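Local coordinates for protein probable arylamine n-acetyl transferase (Mycobacterium abscessus, PDB 4GUZ) that probably transfers an acetyl group from acetyl-coenzyme A to arylamine substrates, as members of the arylamine N-acetyltransferase family do, at residues W8-F21 / D62-P74. Sequence-based numbering, arbitrary orientation.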
loop_
_atom_site.group_PDB
_atom_site.type_symbol
_atom_site.label_atom_id
_atom_site.label_comp_id
_atom_site.label_asym_id
_atom_site.label_seq_id
_atom_site.Cartn_x
_atom_site.Cartn_y
_atom_site.Cartn_z
ATOM N N TRP A 8 17.340 -5.135 2.912
ATOM C CA TRP A 8 16.160 -4.357 3.262
ATOM C C TRP A 8 16.457 -3.227 4.254
ATOM O O TRP A 8 15.529 -2.547 4.680
ATOM C CB TRP A 8 15.092 -5.304 3.821
ATOM C CG TRP A 8 14.673 -6.331 2.811
ATOM C CD1 TRP A 8 15.182 -7.585 2.662
ATOM C CD2 TRP A 8 13.725 -6.154 1.747
ATOM N NE1 TRP A 8 14.586 -8.215 1.591
ATOM C CE2 TRP A 8 13.679 -7.365 1.020
ATOM C CE3 TRP A 8 12.868 -5.109 1.370
ATOM C CZ2 TRP A 8 12.829 -7.549 -0.080
ATOM C CZ3 TRP A 8 12.010 -5.300 0.295
ATOM C CH2 TRP A 8 11.996 -6.507 -0.416
ATOM N N ASN A 9 17.739 -3.015 4.602
ATOM C CA ASN A 9 18.207 -1.982 5.542
ATOM C C ASN A 9 17.469 -1.988 6.887
ATOM O O ASN A 9 17.111 -0.921 7.406
ATOM C CB ASN A 9 18.158 -0.598 4.904
ATOM C CG ASN A 9 19.379 -0.309 4.086
ATOM O OD1 ASN A 9 20.451 -0.002 4.622
ATOM N ND2 ASN A 9 19.253 -0.442 2.777
ATOM N N GLY A 10 17.315 -3.179 7.468
ATOM C CA GLY A 10 16.682 -3.366 8.772
ATOM C C GLY A 10 17.329 -2.560 9.893
ATOM O O GLY A 10 16.634 -1.966 10.728
ATOM N N ASP A 11 18.671 -2.491 9.882
ATOM C CA ASP A 11 19.477 -1.797 10.887
ATOM C C ASP A 11 19.275 -0.278 10.896
ATOM O O ASP A 11 19.487 0.339 11.938
ATOM C CB ASP A 11 20.968 -2.122 10.681
ATOM C CG ASP A 11 21.376 -3.510 11.152
ATOM O OD1 ASP A 11 20.588 -4.147 11.896
ATOM O OD2 ASP A 11 22.504 -3.943 10.816
ATOM N N GLU A 12 18.861 0.321 9.767
ATOM C CA GLU A 12 18.645 1.774 9.668
ATOM C C GLU A 12 17.254 2.190 10.180
ATOM O O GLU A 12 16.977 3.382 10.323
ATOM C CB GLU A 12 18.841 2.262 8.230
ATOM C CG GLU A 12 20.287 2.235 7.769
ATOM C CD GLU A 12 20.556 3.076 6.539
ATOM O OE1 GLU A 12 21.478 3.923 6.597
ATOM O OE2 GLU A 12 19.839 2.905 5.526
ATOM N N LEU A 13 16.384 1.209 10.438
ATOM C CA LEU A 13 15.046 1.477 10.937
ATOM C C LEU A 13 15.067 1.797 12.430
ATOM O O LEU A 13 15.779 1.143 13.203
ATOM C CB LEU A 13 14.128 0.263 10.674
ATOM C CG LEU A 13 12.698 0.328 11.251
ATOM C CD1 LEU A 13 11.762 1.076 10.318
ATOM C CD2 LEU A 13 12.181 -1.044 11.548
ATOM N N GLN A 14 14.236 2.774 12.832
ATOM C CA GLN A 14 14.006 3.112 14.235
ATOM C C GLN A 14 12.883 2.177 14.684
ATOM O O GLN A 14 11.708 2.540 14.613
ATOM C CB GLN A 14 13.652 4.616 14.389
ATOM C CG GLN A 14 14.809 5.586 14.122
ATOM C CD GLN A 14 16.014 5.351 15.002
ATOM O OE1 GLN A 14 15.921 5.279 16.234
ATOM N NE2 GLN A 14 17.170 5.204 14.378
ATOM N N LEU A 15 13.250 0.934 15.053
ATOM C CA LEU A 15 12.335 -0.155 15.402
ATOM C C LEU A 15 11.297 0.206 16.468
ATOM O O LEU A 15 10.115 -0.019 16.206
ATOM C CB LEU A 15 13.103 -1.424 15.833
ATOM C CG LEU A 15 12.262 -2.688 16.115
ATOM C CD1 LEU A 15 11.637 -3.244 14.835
ATOM C CD2 LEU A 15 13.104 -3.760 16.778
ATOM N N ASP A 16 11.708 0.764 17.645
ATOM C CA ASP A 16 10.771 1.105 18.735
ATOM C C ASP A 16 9.810 2.202 18.322
ATOM O O ASP A 16 8.638 2.155 18.681
ATOM C CB ASP A 16 11.517 1.542 20.014
ATOM C CG ASP A 16 12.349 0.462 20.686
ATOM O OD1 ASP A 16 11.955 -0.728 20.614
ATOM O OD2 ASP A 16 13.367 0.811 21.327
ATOM N N GLU A 17 10.315 3.196 17.582
ATOM C CA GLU A 17 9.537 4.333 17.091
ATOM C C GLU A 17 8.447 3.869 16.114
ATOM O O GLU A 17 7.307 4.330 16.194
ATOM C CB GLU A 17 10.467 5.329 16.411
ATOM C CG GLU A 17 9.847 6.700 16.240
ATOM C CD GLU A 17 10.633 7.663 15.376
ATOM O OE1 GLU A 17 11.846 7.445 15.146
ATOM O OE2 GLU A 17 10.023 8.667 14.952
ATOM N N TYR A 18 8.809 2.957 15.203
ATOM C CA TYR A 18 7.866 2.419 14.228
ATOM C C TYR A 18 6.763 1.651 14.949
ATOM O O TYR A 18 5.590 1.851 14.633
ATOM C CB TYR A 18 8.581 1.524 13.179
ATOM C CG TYR A 18 7.606 0.736 12.320
ATOM C CD1 TYR A 18 7.116 1.262 11.127
ATOM C CD2 TYR A 18 7.110 -0.495 12.744
ATOM C CE1 TYR A 18 6.169 0.574 10.370
ATOM C CE2 TYR A 18 6.140 -1.176 12.010
ATOM C CZ TYR A 18 5.700 -0.651 10.806
ATOM O OH TYR A 18 4.763 -1.322 10.069
ATOM N N LEU A 19 7.135 0.772 15.905
ATOM C CA LEU A 19 6.166 -0.072 16.614
ATOM C C LEU A 19 5.216 0.750 17.481
ATOM O O LEU A 19 4.038 0.410 17.562
ATOM C CB LEU A 19 6.858 -1.161 17.442
ATOM C CG LEU A 19 7.693 -2.167 16.625
ATOM C CD1 LEU A 19 8.539 -3.068 17.543
ATOM C CD2 LEU A 19 6.818 -3.020 15.716
ATOM N N ALA A 20 5.706 1.841 18.092
ATOM C CA ALA A 20 4.867 2.721 18.901
ATOM C C ALA A 20 3.853 3.438 17.994
ATOM O O ALA A 20 2.679 3.539 18.348
ATOM C CB ALA A 20 5.729 3.734 19.648
ATOM N N PHE A 21 4.308 3.878 16.800
ATOM C CA PHE A 21 3.483 4.571 15.806
ATOM C C PHE A 21 2.323 3.702 15.308
ATOM O O PHE A 21 1.220 4.212 15.134
ATOM C CB PHE A 21 4.327 5.008 14.601
ATOM C CG PHE A 21 3.602 5.976 13.690
ATOM C CD1 PHE A 21 3.672 7.348 13.910
ATOM C CD2 PHE A 21 2.855 5.514 12.608
ATOM C CE1 PHE A 21 3.004 8.241 13.068
ATOM C CE2 PHE A 21 2.182 6.411 11.770
ATOM C CZ PHE A 21 2.268 7.767 12.005
ATOM N N ASP A 62 14.730 5.385 0.296
ATOM C CA ASP A 62 15.704 4.995 1.321
ATOM C C ASP A 62 15.062 5.077 2.712
ATOM O O ASP A 62 14.295 6.007 2.980
ATOM C CB ASP A 62 16.985 5.836 1.211
ATOM C CG ASP A 62 16.773 7.309 1.437
ATOM O OD1 ASP A 62 16.476 8.021 0.452
ATOM O OD2 ASP A 62 16.897 7.748 2.594
ATOM N N ILE A 63 15.367 4.090 3.587
ATOM C CA ILE A 63 14.762 3.932 4.914
ATOM C C ILE A 63 14.846 5.225 5.752
ATOM O O ILE A 63 13.793 5.607 6.276
ATOM C CB ILE A 63 15.277 2.666 5.671
ATOM C CG1 ILE A 63 14.643 1.392 5.091
ATOM C CG2 ILE A 63 15.064 2.720 7.196
ATOM C CD1 ILE A 63 13.067 1.378 5.077
ATOM N N PRO A 64 16.009 5.930 5.896
ATOM C CA PRO A 64 16.008 7.179 6.684
ATOM C C PRO A 64 15.010 8.222 6.175
ATOM O O PRO A 64 14.309 8.823 6.994
ATOM C CB PRO A 64 17.458 7.681 6.549
ATOM C CG PRO A 64 18.256 6.440 6.311
ATOM C CD PRO A 64 17.369 5.638 5.387
ATOM N N ALA A 65 14.937 8.453 4.856
ATOM C CA ALA A 65 13.993 9.429 4.309
ATOM C C ALA A 65 12.527 8.980 4.524
ATOM O O ALA A 65 11.693 9.794 4.908
ATOM C CB ALA A 65 14.255 9.664 2.829
ATOM N N VAL A 66 12.232 7.697 4.277
ATOM C CA VAL A 66 10.887 7.115 4.421
ATOM C C VAL A 66 10.392 7.166 5.872
ATOM O O VAL A 66 9.286 7.666 6.093
ATOM C CB VAL A 66 10.845 5.668 3.844
ATOM C CG1 VAL A 66 9.549 4.933 4.217
ATOM C CG2 VAL A 66 11.023 5.700 2.331
ATOM N N GLN A 67 11.185 6.680 6.863
ATOM C CA GLN A 67 10.714 6.680 8.258
ATOM C C GLN A 67 10.568 8.105 8.814
ATOM O O GLN A 67 9.668 8.344 9.618
ATOM C CB GLN A 67 11.582 5.805 9.183
ATOM C CG GLN A 67 12.994 6.314 9.473
ATOM C CD GLN A 67 13.804 5.291 10.219
ATOM O OE1 GLN A 67 13.278 4.311 10.763
ATOM N NE2 GLN A 67 15.110 5.483 10.235
ATOM N N ALA A 68 11.404 9.051 8.357
ATOM C CA ALA A 68 11.292 10.455 8.781
ATOM C C ALA A 68 9.987 11.069 8.233
ATOM O O ALA A 68 9.253 11.705 8.979
ATOM C CB ALA A 68 12.503 11.255 8.307
ATOM N N LYS A 69 9.669 10.830 6.948
ATOM C CA LYS A 69 8.431 11.327 6.350
ATOM C C LYS A 69 7.187 10.628 6.959
ATOM O O LYS A 69 6.286 11.313 7.441
ATOM C CB LYS A 69 8.476 11.128 4.827
ATOM C CG LYS A 69 7.248 11.633 4.068
ATOM C CD LYS A 69 7.241 11.006 2.697
ATOM C CE LYS A 69 6.101 11.459 1.848
ATOM N NZ LYS A 69 6.116 10.756 0.545
ATOM N N LEU A 70 7.160 9.284 6.972
ATOM C CA LEU A 70 5.988 8.507 7.420
ATOM C C LEU A 70 5.732 8.479 8.928
ATOM O O LEU A 70 4.577 8.324 9.329
ATOM C CB LEU A 70 6.045 7.049 6.894
ATOM C CG LEU A 70 6.052 6.901 5.370
ATOM C CD1 LEU A 70 5.753 5.479 4.931
ATOM C CD2 LEU A 70 5.064 7.798 4.730
ATOM N N LEU A 71 6.770 8.607 9.763
ATOM C CA LEU A 71 6.564 8.506 11.205
ATOM C C LEU A 71 6.748 9.850 11.952
ATOM O O LEU A 71 6.351 9.943 13.116
ATOM C CB LEU A 71 7.540 7.473 11.827
ATOM C CG LEU A 71 7.708 6.072 11.220
ATOM C CD1 LEU A 71 8.799 5.298 11.961
ATOM C CD2 LEU A 71 6.418 5.264 11.296
ATOM N N ARG A 72 7.393 10.849 11.321
ATOM C CA ARG A 72 7.725 12.101 12.012
ATOM C C ARG A 72 7.170 13.382 11.347
ATOM O O ARG A 72 7.481 14.489 11.788
ATOM C CB ARG A 72 9.249 12.199 12.188
ATOM C CG ARG A 72 9.793 11.005 12.968
ATOM C CD ARG A 72 11.215 11.183 13.455
ATOM N NE ARG A 72 12.198 10.937 12.406
ATOM C CZ ARG A 72 12.982 9.868 12.341
ATOM N NH1 ARG A 72 12.883 8.908 13.249
ATOM N NH2 ARG A 72 13.869 9.749 11.366
ATOM N N SER A 73 6.305 13.235 10.344
ATOM C CA SER A 73 5.648 14.360 9.703
ATOM C C SER A 73 4.203 13.961 9.344
ATOM O O SER A 73 3.938 12.758 9.195
ATOM C CB SER A 73 6.431 14.838 8.483
ATOM O OG SER A 73 6.264 13.994 7.357
ATOM N N PRO A 74 3.255 14.933 9.212
ATOM C CA PRO A 74 1.866 14.563 8.854
ATOM C C PRO A 74 1.768 14.194 7.364
ATOM O O PRO A 74 1.161 14.909 6.562
ATOM C CB PRO A 74 1.075 15.832 9.201
ATOM C CG PRO A 74 2.053 16.946 9.026
ATOM C CD PRO A 74 3.395 16.398 9.405
#
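In the helical N-terminal region of the arylamine N-acetyltransferase fold, helix 15-21 and the turn before it pack against helix 63-72, Gln67 bridging to the turn and Leu71 to the helix. The primary amide of Gln67 suits a turn that offers a carbonyl and an N-H two residues apart, since it can donate and accept at once: NE2 gives a hydrogen bond to Glu12 O (2.8 Å), and OE1 takes one from Gln14 N (2.7 Å), nearly straight at 166°. Its chi1 of 70° sets CG between backbone N and carbonyl carbon, and the extended chain beyond carries the amide to the backbone of 12-14. Buried Ile63 points toward the 3-10 turn, and its branch CG2 packs 3.7 Å from Glu12 O and against Leu13. Further along, the forked end of Leu71 packs between Tyr18 and Phe21: CD1 lies against Tyr18 CA and CB, while CD2 sits over one face of the Phe21 ring, a CH-pi contact 4.1 Å from its centroid. Tyr18 OH is hydrogen-bonded to His42 ND1. On the more exposed side, Glu17 OE1 meets Arg72 NH1 at 2.6 Å, a salt bridge with carboxylate and guanidinium nearly coplanar, although its hydrogen bond is weak. Roughly parallel (32°), the two helices belong to the family's helical N-terminal part.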